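Local structure of malonyl acyl carrier protein transacylase (Streptococcus pneumoniae, 3IM8) at residues 111-122 and 206-217; 156-165 and 249-257. The protein probably transfers the malonyl group from malonyl-CoA to holo acyl carrier protein, a loading step of fatty acid synthesis. All coordinates share one frame; numbering follows the deposited sequence.

Contact 1: 111-122 and 206-217; sequences LVAKRGAYMEEA and ASQKLAETLAQV. With ACT (acetate ion), chain B.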
# COMPACT_ATOMS: atom_id res chain seq x y z
N LEU A 111 -7.60 -12.96 -3.75
CA LEU A 111 -6.18 -12.98 -3.90
C LEU A 111 -5.46 -12.29 -2.76
O LEU A 111 -4.37 -12.76 -2.35
CB LEU A 111 -5.83 -12.28 -5.18
CG LEU A 111 -4.42 -12.02 -5.60
CD1 LEU A 111 -3.61 -13.34 -5.64
CD2 LEU A 111 -4.55 -11.35 -6.98
N VAL A 112 -6.01 -11.17 -2.26
CA VAL A 112 -5.36 -10.48 -1.12
C VAL A 112 -5.59 -11.21 0.22
O VAL A 112 -4.75 -11.11 1.10
CB VAL A 112 -5.63 -8.90 -1.01
CG1 VAL A 112 -5.18 -8.14 -2.35
CG2 VAL A 112 -7.08 -8.60 -0.68
N ALA A 113 -6.71 -11.93 0.37
CA ALA A 113 -6.89 -12.81 1.55
C ALA A 113 -5.78 -13.83 1.62
O ALA A 113 -5.27 -14.10 2.71
CB ALA A 113 -8.20 -13.50 1.53
N LYS A 114 -5.37 -14.37 0.47
CA LYS A 114 -4.26 -15.32 0.38
C LYS A 114 -2.92 -14.64 0.61
O LYS A 114 -2.14 -15.11 1.46
CB LYS A 114 -4.30 -16.06 -0.95
CG LYS A 114 -5.24 -17.29 -0.91
CD LYS A 114 -5.46 -17.81 -2.33
CE LYS A 114 -6.27 -19.12 -2.41
NZ LYS A 114 -5.47 -20.27 -1.83
N ARG A 115 -2.70 -13.50 -0.08
CA ARG A 115 -1.51 -12.67 0.10
C ARG A 115 -1.28 -12.35 1.56
O ARG A 115 -0.15 -12.46 2.06
CB ARG A 115 -1.60 -11.33 -0.69
CG ARG A 115 -0.38 -10.49 -0.57
CD ARG A 115 -0.49 -9.20 -1.41
NE ARG A 115 0.67 -8.28 -1.36
CZ ARG A 115 0.84 -7.25 -0.52
NH1 ARG A 115 -0.02 -7.03 0.47
NH2 ARG A 115 1.90 -6.47 -0.65
N GLY A 116 -2.35 -11.90 2.24
CA GLY A 116 -2.28 -11.55 3.69
C GLY A 116 -1.80 -12.73 4.55
O GLY A 116 -0.84 -12.60 5.34
N ALA A 117 -2.48 -13.86 4.38
CA ALA A 117 -2.11 -15.13 4.99
C ALA A 117 -0.65 -15.43 4.77
O ALA A 117 0.06 -15.58 5.76
CB ALA A 117 -3.02 -16.29 4.48
N TYR A 118 -0.17 -15.45 3.51
CA TYR A 118 1.23 -15.83 3.22
C TYR A 118 2.21 -14.90 3.88
O TYR A 118 3.24 -15.35 4.35
CB TYR A 118 1.55 -15.85 1.73
CG TYR A 118 0.67 -16.76 0.87
CD1 TYR A 118 0.36 -16.40 -0.44
CD2 TYR A 118 0.13 -17.97 1.38
CE1 TYR A 118 -0.45 -17.21 -1.25
CE2 TYR A 118 -0.67 -18.81 0.57
CZ TYR A 118 -0.95 -18.41 -0.74
OH TYR A 118 -1.72 -19.16 -1.57
N MET A 119 1.90 -13.60 3.89
CA MET A 119 2.78 -12.57 4.49
C MET A 119 2.87 -12.72 6.01
O MET A 119 3.95 -12.64 6.58
CB MET A 119 2.34 -11.15 4.11
CG MET A 119 2.60 -10.85 2.63
SD MET A 119 2.17 -9.21 1.98
CE MET A 119 3.25 -8.13 2.88
N GLU A 120 1.70 -12.93 6.63
CA GLU A 120 1.56 -13.13 8.09
C GLU A 120 2.33 -14.36 8.59
O GLU A 120 3.06 -14.28 9.57
CB GLU A 120 0.06 -13.23 8.46
CG GLU A 120 -0.30 -13.37 9.98
CD GLU A 120 -1.81 -12.98 10.33
OE1 GLU A 120 -2.79 -13.29 9.56
OE2 GLU A 120 -1.99 -12.35 11.42
N GLU A 121 2.18 -15.49 7.90
CA GLU A 121 2.89 -16.72 8.30
C GLU A 121 4.40 -16.60 8.08
O GLU A 121 5.17 -17.04 8.88
CB GLU A 121 2.31 -17.96 7.58
CG GLU A 121 2.72 -18.14 6.12
CD GLU A 121 1.89 -19.18 5.32
OE1 GLU A 121 2.49 -20.20 4.89
OE2 GLU A 121 0.66 -18.95 5.09
N ALA A 122 4.80 -15.99 6.97
CA ALA A 122 6.20 -15.94 6.64
C ALA A 122 6.90 -14.88 7.51
O ALA A 122 8.08 -15.02 7.82
CB ALA A 122 6.39 -15.65 5.16
N ALA A 206 7.14 -16.19 1.27
CA ALA A 206 5.82 -15.66 0.96
C ALA A 206 5.65 -15.52 -0.57
O ALA A 206 4.64 -16.01 -1.15
CB ALA A 206 5.56 -14.31 1.70
N SER A 207 6.64 -14.90 -1.22
CA SER A 207 6.58 -14.58 -2.65
C SER A 207 6.41 -15.82 -3.57
O SER A 207 5.83 -15.72 -4.66
CB SER A 207 7.78 -13.76 -3.07
OG SER A 207 8.89 -14.58 -3.20
N GLN A 208 6.90 -16.97 -3.09
CA GLN A 208 6.80 -18.26 -3.81
C GLN A 208 5.41 -18.78 -3.82
O GLN A 208 4.93 -19.28 -4.84
CB GLN A 208 7.70 -19.33 -3.18
CG GLN A 208 9.16 -19.24 -3.59
CD GLN A 208 9.41 -19.78 -5.00
OE1 GLN A 208 9.18 -19.08 -6.00
NE2 GLN A 208 9.88 -21.05 -5.10
N LYS A 209 4.76 -18.68 -2.66
CA LYS A 209 3.39 -19.11 -2.55
C LYS A 209 2.51 -18.16 -3.38
O LYS A 209 1.54 -18.59 -3.99
CB LYS A 209 2.95 -19.13 -1.08
CG LYS A 209 3.38 -20.39 -0.24
CD LYS A 209 2.55 -20.51 1.07
CE LYS A 209 3.02 -21.65 2.01
NZ LYS A 209 2.84 -23.05 1.42
N LEU A 210 2.88 -16.87 -3.40
CA LEU A 210 2.00 -15.87 -3.99
C LEU A 210 2.13 -16.06 -5.49
O LEU A 210 1.15 -15.95 -6.19
CB LEU A 210 2.38 -14.45 -3.57
CG LEU A 210 1.62 -13.21 -4.14
CD1 LEU A 210 0.18 -13.19 -3.70
CD2 LEU A 210 2.27 -11.97 -3.66
N ALA A 211 3.33 -16.42 -5.95
CA ALA A 211 3.56 -16.64 -7.39
C ALA A 211 2.72 -17.80 -7.95
O ALA A 211 2.14 -17.68 -9.06
CB ALA A 211 5.06 -16.79 -7.70
N GLU A 212 2.59 -18.87 -7.16
CA GLU A 212 1.72 -19.98 -7.52
C GLU A 212 0.29 -19.48 -7.59
O GLU A 212 -0.46 -19.87 -8.49
CB GLU A 212 1.75 -21.15 -6.50
CG GLU A 212 3.10 -21.70 -6.06
CD GLU A 212 2.94 -22.79 -4.94
OE1 GLU A 212 3.35 -22.58 -3.74
OE2 GLU A 212 2.35 -23.84 -5.25
N THR A 213 -0.12 -18.65 -6.62
CA THR A 213 -1.53 -18.21 -6.57
C THR A 213 -1.77 -17.29 -7.74
O THR A 213 -2.83 -17.36 -8.35
CB THR A 213 -1.88 -17.46 -5.25
OG1 THR A 213 -1.71 -18.35 -4.14
CG2 THR A 213 -3.35 -17.00 -5.27
N LEU A 214 -0.80 -16.42 -8.02
CA LEU A 214 -0.93 -15.43 -9.10
C LEU A 214 -1.05 -16.09 -10.47
O LEU A 214 -1.80 -15.62 -11.33
CB LEU A 214 0.20 -14.38 -9.07
CG LEU A 214 0.06 -13.33 -7.96
CD1 LEU A 214 1.44 -12.69 -7.74
CD2 LEU A 214 -1.06 -12.33 -8.31
N ALA A 215 -0.28 -17.17 -10.69
CA ALA A 215 -0.37 -17.93 -11.96
C ALA A 215 -1.83 -18.31 -12.37
O ALA A 215 -2.18 -18.39 -13.57
CB ALA A 215 0.54 -19.19 -11.87
N GLN A 216 -2.66 -18.50 -11.34
CA GLN A 216 -4.08 -18.79 -11.50
C GLN A 216 -4.95 -17.57 -11.81
O GLN A 216 -6.12 -17.72 -12.18
CB GLN A 216 -4.64 -19.53 -10.25
CG GLN A 216 -4.04 -20.93 -10.02
CD GLN A 216 -3.85 -21.73 -11.34
OE1 GLN A 216 -2.79 -22.30 -11.57
NE2 GLN A 216 -4.88 -21.74 -12.20
N VAL A 217 -4.40 -16.38 -11.61
CA VAL A 217 -5.19 -15.17 -11.77
C VAL A 217 -4.99 -14.68 -13.18
O VAL A 217 -3.87 -14.55 -13.66
CB VAL A 217 -4.79 -14.04 -10.78
CG1 VAL A 217 -5.61 -12.75 -11.06
CG2 VAL A 217 -4.89 -14.49 -9.30
C ACT B . 2.03 -4.36 3.36
O ACT B . 3.21 -4.31 2.85
OXT ACT B . 1.01 -5.02 2.78
CH3 ACT B . 2.00 -3.58 4.67
O HOH W 1 0.26 -20.97 -3.09
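Tyr118 of helix 111-122 enters as a knob among Ala206, Lys209, Leu210 and Thr213 of helix 206-215, the densest part of the contact. Its ring is clamped between Lys114 O, offset toward the rim of one face, and Lys209 CB on the opposite face, a CH-pi contact 3.6 Å from the ring centroid and only 4° off the normal. With CG beside the backbone N (chi1 -57°), the ring is carried across until Tyr118 OH lies 2.7 Å from Thr213 OG1 at the ring edge; water 1 links the same hydroxyl to Lys209 O. Leu111 packs closely too, CD1 on Thr213 CG2 (3.7 Å) and Leu214 CD2, while Leu111 CD2 meets Val217 CG2. The helices, nearly antiparallel at 162° with axes 9.0 Å apart, belong to the larger, alpha/beta-hydrolase-like part of the acyltransferase fold. Ala122 CB and Ala206 CB make a plain methyl contact. The solvent side is looser: Glu121 OE1 touches Lys209 CE, yet Lys209 NZ stays 4.5 Å from Glu121 OE1, beyond a salt bridge. Toward the interior, Arg115 extends past Met119 SD, which lies over one face of its guanidinium. Arg115 NH1 donates to Gln62 and, at 3.2 Å, to OXT of an acetate, probably from the crystallisation liquor, which Ser90 and His199, the predicted active-site pair, also hold; this is consistent with the family's arginine that receives the malonyl carboxylate.

Contact 2: 156-165 and 249-257; sequences PANYNTPAQI and KEPVRFYES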
# COMPACT_ATOMS: atom_id res chain seq x y z
N PRO A 156 16.59 -1.12 2.78
CA PRO A 156 15.45 -0.19 2.79
C PRO A 156 14.21 -0.93 2.28
O PRO A 156 14.28 -1.64 1.29
CB PRO A 156 15.87 0.92 1.82
CG PRO A 156 17.39 0.92 1.92
CD PRO A 156 17.70 -0.60 1.96
N ALA A 157 13.09 -0.78 2.99
CA ALA A 157 11.81 -1.40 2.67
C ALA A 157 10.86 -0.39 2.00
O ALA A 157 10.13 -0.73 1.07
CB ALA A 157 11.14 -1.98 3.97
N ASN A 158 10.82 0.85 2.52
CA ASN A 158 9.85 1.81 2.02
C ASN A 158 10.55 3.11 1.72
O ASN A 158 10.98 3.78 2.64
CB ASN A 158 8.72 2.06 3.02
CG ASN A 158 7.84 0.82 3.27
OD1 ASN A 158 8.13 0.01 4.12
ND2 ASN A 158 6.76 0.71 2.53
N TYR A 159 10.66 3.45 0.45
CA TYR A 159 11.13 4.80 0.06
C TYR A 159 9.92 5.73 0.00
O TYR A 159 9.30 5.90 -1.04
CB TYR A 159 11.83 4.79 -1.31
CG TYR A 159 13.15 4.00 -1.33
CD1 TYR A 159 13.16 2.61 -1.54
CD2 TYR A 159 14.37 4.64 -1.14
CE1 TYR A 159 14.35 1.88 -1.56
CE2 TYR A 159 15.59 3.89 -1.18
CZ TYR A 159 15.55 2.51 -1.38
OH TYR A 159 16.69 1.77 -1.43
N ASN A 160 9.59 6.35 1.14
CA ASN A 160 8.40 7.22 1.24
C ASN A 160 8.58 8.64 0.68
O ASN A 160 7.80 9.09 -0.18
CB ASN A 160 7.81 7.24 2.68
CG ASN A 160 7.51 5.84 3.23
OD1 ASN A 160 7.16 4.92 2.50
ND2 ASN A 160 7.61 5.71 4.56
N THR A 161 9.57 9.36 1.21
CA THR A 161 10.00 10.68 0.72
C THR A 161 11.54 10.71 0.63
O THR A 161 12.19 9.79 1.16
CB THR A 161 9.50 11.83 1.63
OG1 THR A 161 10.30 11.89 2.81
CG2 THR A 161 7.99 11.60 2.05
N PRO A 162 12.14 11.72 -0.06
CA PRO A 162 13.61 11.80 -0.05
C PRO A 162 14.19 11.92 1.38
O PRO A 162 15.38 11.60 1.62
CB PRO A 162 13.91 13.05 -0.88
CG PRO A 162 12.72 13.18 -1.85
CD PRO A 162 11.53 12.74 -0.97
N ALA A 163 13.35 12.32 2.34
CA ALA A 163 13.79 12.44 3.76
C ALA A 163 13.07 11.48 4.73
O ALA A 163 12.93 11.74 5.92
CB ALA A 163 13.72 13.90 4.21
N GLN A 164 12.58 10.37 4.19
CA GLN A 164 11.82 9.41 4.99
C GLN A 164 11.91 8.03 4.39
O GLN A 164 11.15 7.68 3.49
CB GLN A 164 10.36 9.84 5.11
CG GLN A 164 9.75 9.62 6.48
CD GLN A 164 9.05 8.27 6.59
OE1 GLN A 164 9.69 7.22 6.49
NE2 GLN A 164 7.74 8.30 6.80
N ILE A 165 12.86 7.24 4.88
CA ILE A 165 13.08 5.90 4.34
C ILE A 165 13.09 4.88 5.47
O ILE A 165 13.85 5.02 6.43
CB ILE A 165 14.43 5.85 3.53
CG1 ILE A 165 14.24 6.68 2.23
CG2 ILE A 165 14.84 4.38 3.23
CD1 ILE A 165 15.49 7.12 1.51
N LYS A 249 8.74 -8.81 -1.51
CA LYS A 249 10.10 -9.02 -1.03
C LYS A 249 11.08 -7.95 -1.52
O LYS A 249 12.27 -8.08 -1.29
CB LYS A 249 10.58 -10.45 -1.42
CG LYS A 249 10.80 -10.61 -2.95
CD LYS A 249 11.35 -11.97 -3.35
CE LYS A 249 10.87 -12.28 -4.75
NZ LYS A 249 11.72 -13.31 -5.34
N GLU A 250 10.61 -6.90 -2.21
CA GLU A 250 11.49 -5.79 -2.67
C GLU A 250 11.00 -4.40 -2.19
O GLU A 250 9.83 -4.26 -1.80
CB GLU A 250 11.63 -5.84 -4.20
CG GLU A 250 12.42 -7.05 -4.63
CD GLU A 250 12.70 -7.11 -6.11
OE1 GLU A 250 12.85 -6.06 -6.77
OE2 GLU A 250 12.79 -8.23 -6.61
N PRO A 251 11.87 -3.36 -2.21
CA PRO A 251 11.47 -2.03 -1.70
C PRO A 251 10.24 -1.45 -2.44
O PRO A 251 10.12 -1.60 -3.63
CB PRO A 251 12.71 -1.16 -1.91
CG PRO A 251 13.86 -2.13 -2.05
CD PRO A 251 13.31 -3.39 -2.59
N VAL A 252 9.32 -0.84 -1.70
CA VAL A 252 8.29 0.06 -2.26
C VAL A 252 8.82 1.49 -2.49
O VAL A 252 9.26 2.20 -1.59
CB VAL A 252 7.05 0.07 -1.37
CG1 VAL A 252 6.00 1.07 -1.89
CG2 VAL A 252 6.43 -1.33 -1.28
N ARG A 253 8.80 1.91 -3.74
CA ARG A 253 9.48 3.14 -4.13
C ARG A 253 8.41 4.18 -4.41
O ARG A 253 8.01 4.41 -5.57
CB ARG A 253 10.41 2.90 -5.33
CG ARG A 253 11.56 1.99 -5.01
CD ARG A 253 12.50 1.78 -6.23
NE ARG A 253 13.65 0.94 -5.86
CZ ARG A 253 14.79 1.39 -5.28
NH1 ARG A 253 14.99 2.68 -5.00
NH2 ARG A 253 15.75 0.51 -4.97
N PHE A 254 7.91 4.78 -3.31
CA PHE A 254 6.77 5.68 -3.42
C PHE A 254 7.13 7.02 -4.09
O PHE A 254 6.47 7.40 -5.05
CB PHE A 254 6.06 5.90 -2.06
CG PHE A 254 4.77 6.70 -2.17
CD1 PHE A 254 4.73 8.04 -1.76
CD2 PHE A 254 3.61 6.12 -2.71
CE1 PHE A 254 3.57 8.78 -1.85
CE2 PHE A 254 2.42 6.85 -2.86
CZ PHE A 254 2.39 8.20 -2.41
N TYR A 255 8.17 7.71 -3.62
CA TYR A 255 8.43 9.07 -4.16
C TYR A 255 8.83 9.06 -5.62
O TYR A 255 8.45 9.95 -6.37
CB TYR A 255 9.40 9.90 -3.30
CG TYR A 255 10.82 9.39 -3.12
CD1 TYR A 255 11.21 8.76 -1.93
CD2 TYR A 255 11.78 9.57 -4.13
CE1 TYR A 255 12.51 8.31 -1.74
CE2 TYR A 255 13.09 9.12 -3.96
CZ TYR A 255 13.44 8.50 -2.76
OH TYR A 255 14.71 8.06 -2.57
N GLU A 256 9.56 8.01 -6.02
CA GLU A 256 9.92 7.85 -7.43
C GLU A 256 8.68 7.67 -8.26
O GLU A 256 8.60 8.20 -9.37
CB GLU A 256 10.80 6.64 -7.62
CG GLU A 256 12.20 6.83 -7.07
CD GLU A 256 12.89 5.51 -6.95
OE1 GLU A 256 13.31 5.16 -5.78
OE2 GLU A 256 12.95 4.82 -8.01
N SER A 257 7.73 6.90 -7.74
CA SER A 257 6.44 6.72 -8.40
C SER A 257 5.66 8.05 -8.55
O SER A 257 5.01 8.27 -9.58
CB SER A 257 5.59 5.68 -7.66
OG SER A 257 6.29 4.46 -7.61
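Tyr159 and Arg253 stand side by side on neighbouring parallel strands, their flat groups stacked at 20° with centres 4.4 Å apart. From its root outward, Tyr159 CB meets Tyr255 CE1 at 3.6 Å; CD1 lies against Pro251 CB and Arg253 CG, while CD2 passes near Tyr255 OH. Tyr159 CE1 is pinched between Pro251 CB at the ring edge (3.5 Å) and Arg253 NH1 over the face, near the rim; the cation-pi contact is accordingly off-centre. CZ still lies near NH1, and at the tip OH is hydrogen-bonded to Glu142. A salt bridge in the guanidinium plane, from Arg253 NH1 to the syn lone pair of Glu256 OE1 (3.1 Å), would fix the rotation of the stacked group. The backbones are laced by Val252 N to Ala157 O, Tyr159 N to Val252 O (2.8 Å) and Phe254 N to Tyr159 O; Tyr255 N adds a weak bond to this last oxygen. Tyr255, its CG between backbone N and carbonyl carbon (chi1 62°), turns its ring against the Thr161-Pro162 link, with Pro162 N over one face. On the other side of the sheet, Asn158 and Val252 point the same way, and Val252 touches His199, a predicted active-site residue. Short strand 252-253, from the larger part of the chain, adds in parallel to the edge of the ferredoxin-like small subdomain, joining the two subdomains of FabD-type acyltransferases.

How the contacts relate
Contacts 1 and 2 have centres about 22 Å apart and alternate along the chain: 111-122, 156-165, 206-217, then 249-257. The centre of contact 1, a helix pair, lies about 16 Å from the centre of the molecule; that of contact 2, which joins strands of the mixed sheet, about 11 Å. Helix 240-247, which packs on Leu214, runs by way of a short loop into 249-257, and the two contacts touch directly where Ser207 OG meets Lys249 CE at 3.4 Å. They also converge on one site: Arg115 and Val252 both approach His199, and the predicted active site lies close to where the larger and the ferredoxin-like subdomains meet.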